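Local coordinates for ribonucleoside triphosphate reductase (Lactobacillus leichmannii, PDB 1L1L), which reduces ribonucleoside triphosphates to 2'-deoxyribonucleotides as a monomeric, allosterically regulated class II ribonucleotide reductase that depends on coenzyme B12, at residues T79-R84 with F440-R445; Y446-T451 with Q530-T535; L252-I257 with M275-M280. All coordinates share one frame; numbering follows the deposited sequence.

Interactions 1 and 2 lie side by side, their centres 11 Å apart, and share helix 436-450: in interaction 1 it meets helix 72-90, in interaction 2 helix 512-536. Interaction 1 is partly buried, with R84 exposed, whereas all touching residues of interaction 2 are buried. Both use charged and polar groups, and they join directly where E81 OE2 forms a salt bridge with R449 NH1. Interaction 3 sits apart, its centre 45 Å from that of interaction 1 and on the opposite side of the chain's centre. Also buried, it belongs to the insertion domain and joins the loop that follows a strand to a helix by apolar contacts, without hydrogen bonds between its segments.

Interaction 1: residues T79-R84 with F440-R445; sequences TEEAER and FALAAR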
loop_
_atom_site.group_PDB
_atom_site.type_symbol
_atom_site.label_atom_id
_atom_site.label_comp_id
_atom_site.label_asym_id
_atom_site.label_seq_id
_atom_site.Cartn_x
_atom_site.Cartn_y
_atom_site.Cartn_z
ATOM N N THR A 79 0.574 -26.910 13.278
ATOM C CA THR A 79 1.941 -26.690 13.714
ATOM C C THR A 79 2.893 -27.011 12.564
ATOM O O THR A 79 3.808 -26.237 12.277
ATOM C CB THR A 79 2.291 -27.548 14.955
ATOM O OG1 THR A 79 1.499 -27.116 16.072
ATOM C CG2 THR A 79 3.765 -27.386 15.317
ATOM N N GLU A 80 2.678 -28.136 11.886
ATOM C CA GLU A 80 3.544 -28.498 10.768
ATOM C C GLU A 80 3.413 -27.515 9.600
ATOM O O GLU A 80 4.388 -27.246 8.890
ATOM C CB GLU A 80 3.245 -29.924 10.290
ATOM C CG GLU A 80 4.021 -30.997 11.068
ATOM C CD GLU A 80 3.562 -32.418 10.760
ATOM O OE1 GLU A 80 3.447 -32.774 9.563
ATOM O OE2 GLU A 80 3.327 -33.186 11.724
ATOM N N GLU A 81 2.213 -26.988 9.391
ATOM C CA GLU A 81 2.016 -26.038 8.302
ATOM C C GLU A 81 2.818 -24.782 8.630
ATOM O O GLU A 81 3.449 -24.187 7.759
ATOM C CB GLU A 81 0.543 -25.665 8.163
ATOM C CG GLU A 81 0.240 -24.922 6.871
ATOM C CD GLU A 81 -1.186 -24.414 6.803
ATOM O OE1 GLU A 81 -2.095 -25.107 7.314
ATOM O OE2 GLU A 81 -1.400 -23.320 6.226
ATOM N N ALA A 82 2.782 -24.393 9.898
ATOM C CA ALA A 82 3.496 -23.220 10.383
ATOM C C ALA A 82 5.002 -23.409 10.234
ATOM O O ALA A 82 5.737 -22.459 9.965
ATOM C CB ALA A 82 3.147 -22.971 11.840
ATOM N N GLU A 83 5.465 -24.645 10.420
ATOM C CA GLU A 83 6.884 -24.924 10.297
ATOM C C GLU A 83 7.314 -24.780 8.844
ATOM O O GLU A 83 8.406 -24.299 8.567
ATOM C CB GLU A 83 7.202 -26.336 10.821
ATOM C CG GLU A 83 6.813 -26.536 12.266
ATOM C CD GLU A 83 7.278 -27.879 12.812
ATOM O OE1 GLU A 83 7.360 -28.838 12.010
ATOM O OE2 GLU A 83 7.546 -27.960 14.036
ATOM N N ARG A 84 6.459 -25.194 7.913
ATOM C CA ARG A 84 6.777 -25.059 6.491
ATOM C C ARG A 84 6.790 -23.561 6.161
ATOM O O ARG A 84 7.672 -23.056 5.464
ATOM C CB ARG A 84 5.706 -25.733 5.631
ATOM C CG ARG A 84 5.810 -27.240 5.482
ATOM C CD ARG A 84 4.659 -27.739 4.604
ATOM N NE ARG A 84 3.406 -27.791 5.353
ATOM C CZ ARG A 84 2.200 -27.906 4.801
ATOM N NH1 ARG A 84 2.071 -27.975 3.480
ATOM N NH2 ARG A 84 1.125 -27.967 5.576
ATOM N N PHE A 440 2.652 -21.543 -3.501
ATOM C CA PHE A 440 1.436 -20.770 -3.711
ATOM C C PHE A 440 0.263 -21.259 -2.889
ATOM O O PHE A 440 -0.652 -20.492 -2.588
ATOM C CB PHE A 440 1.090 -20.714 -5.198
ATOM C CG PHE A 440 1.953 -19.754 -5.968
ATOM C CD1 PHE A 440 3.109 -20.189 -6.608
ATOM C CD2 PHE A 440 1.654 -18.390 -5.983
ATOM C CE1 PHE A 440 3.961 -19.286 -7.250
ATOM C CE2 PHE A 440 2.494 -17.485 -6.616
ATOM C CZ PHE A 440 3.657 -17.932 -7.254
ATOM N N ALA A 441 0.280 -22.532 -2.509
ATOM C CA ALA A 441 -0.803 -23.057 -1.695
ATOM C C ALA A 441 -0.633 -22.542 -0.258
ATOM O O ALA A 441 -1.606 -22.201 0.412
ATOM C CB ALA A 441 -0.802 -24.603 -1.741
ATOM N N LEU A 442 0.604 -22.476 0.228
ATOM C CA LEU A 442 0.828 -21.966 1.580
ATOM C C LEU A 442 0.447 -20.479 1.564
ATOM O O LEU A 442 -0.147 -19.957 2.501
ATOM C CB LEU A 442 2.301 -22.120 1.983
ATOM C CG LEU A 442 2.778 -23.546 2.299
ATOM C CD1 LEU A 442 4.305 -23.604 2.309
ATOM C CD2 LEU A 442 2.214 -23.974 3.639
ATOM N N ALA A 443 0.782 -19.821 0.466
ATOM C CA ALA A 443 0.480 -18.397 0.327
ATOM C C ALA A 443 -1.021 -18.177 0.470
ATOM O O ALA A 443 -1.471 -17.400 1.317
ATOM C CB ALA A 443 0.967 -17.903 -1.018
ATOM N N ALA A 444 -1.795 -18.888 -0.341
ATOM C CA ALA A 444 -3.250 -18.774 -0.311
ATOM C C ALA A 444 -3.858 -18.950 1.076
ATOM O O ALA A 444 -4.761 -18.212 1.472
ATOM C CB ALA A 444 -3.863 -19.776 -1.288
ATOM N N ARG A 445 -3.361 -19.924 1.829
ATOM C CA ARG A 445 -3.894 -20.184 3.159
ATOM C C ARG A 445 -3.527 -19.103 4.158
ATOM O O ARG A 445 -4.296 -18.813 5.089
ATOM C CB ARG A 445 -3.396 -21.550 3.661
ATOM C CG ARG A 445 -3.856 -22.739 2.813
ATOM C CD ARG A 445 -3.164 -24.048 3.257
ATOM N NE ARG A 445 -3.540 -24.441 4.614
ATOM C CZ ARG A 445 -4.552 -25.256 4.914
ATOM N NH1 ARG A 445 -5.296 -25.786 3.953
ATOM N NH2 ARG A 445 -4.836 -25.523 6.180
HETATM O O HOH W 1 0.188 -21.294 4.846
#
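The helical segments 79-84 and 440-445 cross at -116° with their axes 11.3 Å apart at closest approach, and the CA atoms of E81 and L442 face each other at 7.9 Å. Helix-to-helix reach across this gap comes from long side chains. E81 has its CG anti to the backbone N (chi1 -168°) and an extended chain beyond, which carries the carboxylate across to R445. There R445 grips it side-on with two nitrogens. R445 NE gives the straighter bond, to E81 OE2 at 2.9 Å; OE2 lies near the guanidinium plane, whereas NE stands above the carboxylate plane. R445 NH2 reaches E81 OE1 at 3.0 Å, toward its syn side but tilted out of both planes, through a more bent bond. The two flat groups are turned 71° against each other, so this is a twisted pair of bonds and not a coplanar fork. A water bridges E81 OE2 and L442 O, donating to both, at 2.9 Å and 2.7 Å respectively.

Beside the salt bridge L442 packs against the aliphatic part of E81 and a face of the R84 guanidinium. L442 CD2 meets E81 CG at 3.9 Å as the two side chains slide past each other in opposite directions, and it sits over the guanidinium towards the rim, 4.0 Å from R84 NH1. A443 and F440 pack on the neighbouring parallel strands 421-424 and 471-474, so helix 436-450 lies between helix 72-90 and these strands.

R445 also makes a cation-pi contact with Y532. E81 OE2 takes a second salt bridge, from R449, as well as the water; although E81 is buried, R445 and R449 probably stabilise its carboxylate as an anion, its charge compensated by two arginines from one helix.

Interaction 2: residues Y446-T451 with Q530-T535; sequences YAKRVT and QDYSKT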
loop_
_atom_site.group_PDB
_atom_site.type_symbol
_atom_site.label_atom_id
_atom_site.label_comp_id
_atom_site.label_asym_id
_atom_site.label_seq_id
_atom_site.Cartn_x
_atom_site.Cartn_y
_atom_site.Cartn_z
ATOM N N TYR A 446 -2.347 -18.510 3.985
ATOM C CA TYR A 446 -1.899 -17.455 4.886
ATOM C C TYR A 446 -2.905 -16.326 4.754
ATOM O O TYR A 446 -3.482 -15.871 5.735
ATOM C CB TYR A 446 -0.500 -16.961 4.482
ATOM C CG TYR A 446 0.069 -15.852 5.352
ATOM C CD1 TYR A 446 -0.405 -14.538 5.259
ATOM C CD2 TYR A 446 1.059 -16.125 6.296
ATOM C CE1 TYR A 446 0.095 -13.528 6.093
ATOM C CE2 TYR A 446 1.561 -15.126 7.129
ATOM C CZ TYR A 446 1.077 -13.836 7.026
ATOM O OH TYR A 446 1.572 -12.865 7.875
ATOM N N ALA A 447 -3.124 -15.911 3.513
ATOM C CA ALA A 447 -4.054 -14.821 3.214
ATOM C C ALA A 447 -5.460 -15.143 3.709
ATOM O O ALA A 447 -6.091 -14.336 4.394
ATOM C CB ALA A 447 -4.073 -14.558 1.713
ATOM N N LYS A 448 -5.943 -16.333 3.364
ATOM C CA LYS A 448 -7.276 -16.748 3.769
ATOM C C LYS A 448 -7.482 -16.557 5.265
ATOM O O LYS A 448 -8.552 -16.137 5.706
ATOM C CB LYS A 448 -7.510 -18.218 3.417
ATOM C CG LYS A 448 -8.976 -18.603 3.407
ATOM C CD LYS A 448 -9.641 -18.107 2.125
ATOM C CE LYS A 448 -11.135 -18.350 2.141
ATOM N NZ LYS A 448 -11.713 -18.177 0.785
ATOM N N ARG A 449 -6.463 -16.877 6.054
ATOM C CA ARG A 449 -6.576 -16.732 7.496
ATOM C C ARG A 449 -6.735 -15.277 7.927
ATOM O O ARG A 449 -7.552 -14.961 8.799
ATOM C CB ARG A 449 -5.378 -17.378 8.194
ATOM C CG ARG A 449 -5.531 -18.913 8.374
ATOM C CD ARG A 449 -4.502 -19.477 9.371
ATOM N NE ARG A 449 -3.128 -19.399 8.867
ATOM C CZ ARG A 449 -2.619 -20.188 7.930
ATOM N NH1 ARG A 449 -3.361 -21.140 7.370
ATOM N NH2 ARG A 449 -1.362 -20.025 7.544
ATOM N N VAL A 450 -5.965 -14.383 7.315
ATOM C CA VAL A 450 -6.069 -12.975 7.665
ATOM C C VAL A 450 -7.539 -12.530 7.616
ATOM O O VAL A 450 -7.971 -11.703 8.419
ATOM C CB VAL A 450 -5.214 -12.105 6.700
ATOM C CG1 VAL A 450 -5.487 -10.627 6.928
ATOM C CG2 VAL A 450 -3.742 -12.392 6.923
ATOM N N THR A 451 -8.314 -13.095 6.694
ATOM C CA THR A 451 -9.726 -12.724 6.573
ATOM C C THR A 451 -10.581 -13.070 7.798
ATOM O O THR A 451 -11.759 -12.708 7.856
ATOM C CB THR A 451 -10.385 -13.357 5.330
ATOM O OG1 THR A 451 -10.578 -14.763 5.537
ATOM C CG2 THR A 451 -9.524 -13.140 4.107
ATOM N N GLN A 530 -9.978 -23.477 -2.775
ATOM C CA GLN A 530 -11.192 -24.293 -2.791
ATOM C C GLN A 530 -11.190 -25.309 -1.647
ATOM O O GLN A 530 -12.162 -25.411 -0.895
ATOM C CB GLN A 530 -11.336 -25.025 -4.128
ATOM C CG GLN A 530 -11.493 -24.110 -5.335
ATOM C CD GLN A 530 -11.602 -24.878 -6.640
ATOM O OE1 GLN A 530 -10.833 -25.806 -6.895
ATOM N NE2 GLN A 530 -12.553 -24.487 -7.479
ATOM N N ASP A 531 -10.092 -26.045 -1.506
ATOM C CA ASP A 531 -10.000 -27.049 -0.451
ATOM C C ASP A 531 -10.060 -26.433 0.945
ATOM O O ASP A 531 -10.789 -26.923 1.808
ATOM C CB ASP A 531 -8.715 -27.873 -0.603
ATOM C CG ASP A 531 -8.581 -28.511 -1.982
ATOM O OD1 ASP A 531 -9.593 -28.593 -2.713
ATOM O OD2 ASP A 531 -7.458 -28.945 -2.333
ATOM N N TYR A 532 -9.308 -25.355 1.168
ATOM C CA TYR A 532 -9.281 -24.702 2.477
ATOM C C TYR A 532 -10.624 -24.078 2.830
ATOM O O TYR A 532 -10.977 -23.965 4.001
ATOM C CB TYR A 532 -8.180 -23.632 2.515
ATOM C CG TYR A 532 -7.724 -23.216 3.907
ATOM C CD1 TYR A 532 -7.858 -24.070 5.004
ATOM C CD2 TYR A 532 -7.097 -21.985 4.113
ATOM C CE1 TYR A 532 -7.377 -23.707 6.267
ATOM C CE2 TYR A 532 -6.612 -21.617 5.366
ATOM C CZ TYR A 532 -6.754 -22.478 6.438
ATOM O OH TYR A 532 -6.274 -22.106 7.673
ATOM N N SER A 533 -11.365 -23.661 1.810
ATOM C CA SER A 533 -12.674 -23.059 2.029
ATOM C C SER A 533 -13.615 -24.151 2.535
ATOM O O SER A 533 -14.439 -23.919 3.413
ATOM C CB SER A 533 -13.205 -22.458 0.724
ATOM O OG SER A 533 -12.360 -21.410 0.283
ATOM N N LYS A 534 -13.473 -25.346 1.975
ATOM C CA LYS A 534 -14.289 -26.480 2.384
ATOM C C LYS A 534 -14.008 -26.792 3.856
ATOM O O LYS A 534 -14.914 -26.782 4.690
ATOM C CB LYS A 534 -13.958 -27.697 1.513
ATOM C CG LYS A 534 -14.595 -29.004 1.986
ATOM C CD LYS A 534 -16.098 -28.844 2.150
ATOM C CE LYS A 534 -16.768 -30.115 2.657
ATOM N NZ LYS A 534 -18.220 -29.874 2.883
ATOM N N THR A 535 -12.742 -27.051 4.164
ATOM C CA THR A 535 -12.316 -27.370 5.521
ATOM C C THR A 535 -12.823 -26.375 6.563
ATOM O O THR A 535 -13.303 -26.766 7.627
ATOM C CB THR A 535 -10.780 -27.412 5.617
ATOM O OG1 THR A 535 -10.272 -28.486 4.819
ATOM C CG2 THR A 535 -10.357 -27.600 7.041
#
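R449 and Y532 meet at about a right angle, with the guanidinium and the phenol ring inclined 68° to each other. The bent R449 chain brings NH1 to Y532 OH at 3.1 Å through an only slightly bent hydrogen bond, and the hydroxyl lies at the guanidinium edge, in its plane. R449 CG comes within 3.4 Å of the same Y532 OH, so the hydroxyl is pressed against the aliphatic stem too. Y532 OH also bonds to D63 OD2, R449 NE to N59 OD1 and R449 NH1 to E81, which together probably limit the rotation of both groups.

K448 runs past the ring in the opposite sense, its CB approaching Y532 CD2 obliquely at 3.9 Å. Helices 436-450 and 512-536 pass here at -40°, their axes 11.1 Å apart, as neighbouring helices of the alpha-beta barrel enzyme, Y532 reaching from one to the other.

Beyond the ring, a bend at chi2 (77°) carries K448 NZ across to helix 512-536. There K448 NZ gives a weak hydrogen bond to S533 OG, 3.3 Å away, which is also hydrogen-bonded to the backbone O of D529. The ammonium forms a salt bridge with D529 OD1, with N539 O and S541 OG as further partners.

Interaction 3: residues L252-I257 with M275-M280; sequences LDLSDI and MPLISM
Across this contact L254 meets L277 and I278 with no flat group taking part; the planar group nearby is the carboxylate of D253, the residue before L254, whose oxygens are bonded within its own segment and beyond. D253 OD1 receives the backbone N of S255 at 2.9 Å, nearly in line with the C-O bond, an Asx turn, and D253 OD1 takes S255 OG at 2.6 Å on its syn lone pair. R219 adds a salt bridge to the same oxygen.

This turn ends strand 249-253, the middle strand of a three-stranded parallel sheet in the insertion domain of B12-dependent ribonucleotide reductases. Where the strand stops, the chain passes over the first turn of helix 275-289, the CA atoms of L254 and I278 being 8.5 Å apart. The packing is wholly apolar: L254 points at the helix and places one methyl, CD1, across two of its residues. I278 also touches L186 of the adjoining strand 183-187, and L277 touches W227 of helix 224-236, so that strand 183-187 and helix 224-236 are joined to helix 275-289 here as well.

The chi1 of L254 is -33°, well off a staggered value, and it is with this torsion that L254 CD1 reaches both partners, at 3.7 Å from L277 CD2 and 3.8 Å from I278 CG1.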
loop_
_atom_site.group_PDB
_atom_site.type_symbol
_atom_site.label_atom_id
_atom_site.label_comp_id
_atom_site.label_asym_id
_atom_site.label_seq_id
_atom_site.Cartn_x
_atom_site.Cartn_y
_atom_site.Cartn_z
ATOM N N LEU A 252 -14.174 22.735 19.765
ATOM C CA LEU A 252 -13.481 21.463 19.962
ATOM C C LEU A 252 -12.271 21.695 20.867
ATOM O O LEU A 252 -11.386 22.499 20.554
ATOM C CB LEU A 252 -13.044 20.883 18.610
ATOM C CG LEU A 252 -14.186 20.477 17.675
ATOM C CD1 LEU A 252 -13.623 19.974 16.353
ATOM C CD2 LEU A 252 -15.032 19.396 18.328
ATOM N N ASP A 253 -12.249 20.993 21.998
ATOM C CA ASP A 253 -11.170 21.122 22.976
ATOM C C ASP A 253 -10.139 19.998 22.800
ATOM O O ASP A 253 -10.455 18.828 23.026
ATOM C CB ASP A 253 -11.760 21.057 24.392
ATOM C CG ASP A 253 -10.806 21.568 25.449
ATOM O OD1 ASP A 253 -9.600 21.263 25.364
ATOM O OD2 ASP A 253 -11.266 22.264 26.382
ATOM N N LEU A 254 -8.919 20.358 22.396
ATOM C CA LEU A 254 -7.844 19.380 22.185
ATOM C C LEU A 254 -6.745 19.566 23.237
ATOM O O LEU A 254 -5.558 19.380 22.951
ATOM C CB LEU A 254 -7.216 19.557 20.792
ATOM C CG LEU A 254 -8.088 20.012 19.617
ATOM C CD1 LEU A 254 -7.294 19.847 18.327
ATOM C CD2 LEU A 254 -9.373 19.209 19.550
ATOM N N SER A 255 -7.138 19.945 24.448
ATOM C CA SER A 255 -6.168 20.166 25.518
ATOM C C SER A 255 -5.552 18.858 26.008
ATOM O O SER A 255 -4.455 18.857 26.568
ATOM C CB SER A 255 -6.831 20.895 26.695
ATOM O OG SER A 255 -7.304 22.182 26.313
ATOM N N ASP A 256 -6.254 17.749 25.787
ATOM C CA ASP A 256 -5.779 16.435 26.228
ATOM C C ASP A 256 -4.930 15.697 25.211
ATOM O O ASP A 256 -4.295 14.695 25.538
ATOM C CB ASP A 256 -6.958 15.545 26.620
ATOM C CG ASP A 256 -7.626 16.004 27.899
ATOM O OD1 ASP A 256 -6.896 16.476 28.794
ATOM O OD2 ASP A 256 -8.869 15.889 28.011
ATOM N N ILE A 257 -4.918 16.175 23.972
ATOM C CA ILE A 257 -4.125 15.507 22.952
ATOM C C ILE A 257 -2.650 15.511 23.346
ATOM O O ILE A 257 -2.096 16.551 23.699
ATOM C CB ILE A 257 -4.287 16.186 21.579
ATOM C CG1 ILE A 257 -5.771 16.266 21.218
ATOM C CG2 ILE A 257 -3.531 15.405 20.522
ATOM C CD1 ILE A 257 -6.492 14.944 21.287
ATOM N N MET A 275 -1.238 19.883 16.625
ATOM C CA MET A 275 -1.064 20.907 15.603
ATOM C C MET A 275 -1.601 20.504 14.230
ATOM O O MET A 275 -2.412 21.224 13.648
ATOM C CB MET A 275 0.409 21.316 15.506
ATOM C CG MET A 275 0.943 22.031 16.751
ATOM S SD MET A 275 1.232 20.919 18.175
ATOM C CE MET A 275 2.722 20.131 17.642
ATOM N N PRO A 276 -1.164 19.353 13.689
ATOM C CA PRO A 276 -1.687 18.966 12.372
ATOM C C PRO A 276 -3.203 18.793 12.367
ATOM O O PRO A 276 -3.859 19.042 11.346
ATOM C CB PRO A 276 -0.941 17.664 12.063
ATOM C CG PRO A 276 -0.603 17.123 13.432
ATOM C CD PRO A 276 -0.183 18.371 14.172
ATOM N N LEU A 277 -3.760 18.371 13.502
ATOM C CA LEU A 277 -5.206 18.187 13.607
ATOM C C LEU A 277 -5.930 19.533 13.575
ATOM O O LEU A 277 -7.013 19.654 13.006
ATOM C CB LEU A 277 -5.569 17.456 14.905
ATOM C CG LEU A 277 -7.069 17.277 15.157
ATOM C CD1 LEU A 277 -7.678 16.442 14.041
ATOM C CD2 LEU A 277 -7.301 16.620 16.520
ATOM N N ILE A 278 -5.327 20.540 14.198
ATOM C CA ILE A 278 -5.922 21.877 14.245
ATOM C C ILE A 278 -6.089 22.420 12.823
ATOM O O ILE A 278 -7.194 22.762 12.411
ATOM C CB ILE A 278 -5.046 22.829 15.094
ATOM C CG1 ILE A 278 -5.119 22.398 16.566
ATOM C CG2 ILE A 278 -5.507 24.281 14.932
ATOM C CD1 ILE A 278 -4.035 22.953 17.433
ATOM N N SER A 279 -4.989 22.471 12.086
ATOM C CA SER A 279 -4.994 22.950 10.702
ATOM C C SER A 279 -6.022 22.193 9.863
ATOM O O SER A 279 -6.810 22.793 9.114
ATOM C CB SER A 279 -3.613 22.763 10.084
ATOM O OG SER A 279 -2.609 23.326 10.908
ATOM N N MET A 280 -6.016 20.867 9.986
ATOM C CA MET A 280 -6.945 20.040 9.230
ATOM C C MET A 280 -8.396 20.418 9.507
ATOM O O MET A 280 -9.201 20.524 8.585
ATOM C CB MET A 280 -6.734 18.564 9.572
ATOM C CG MET A 280 -7.573 17.608 8.751
ATOM S SD MET A 280 -7.846 16.036 9.626
ATOM C CE MET A 280 -9.471 16.321 10.305
#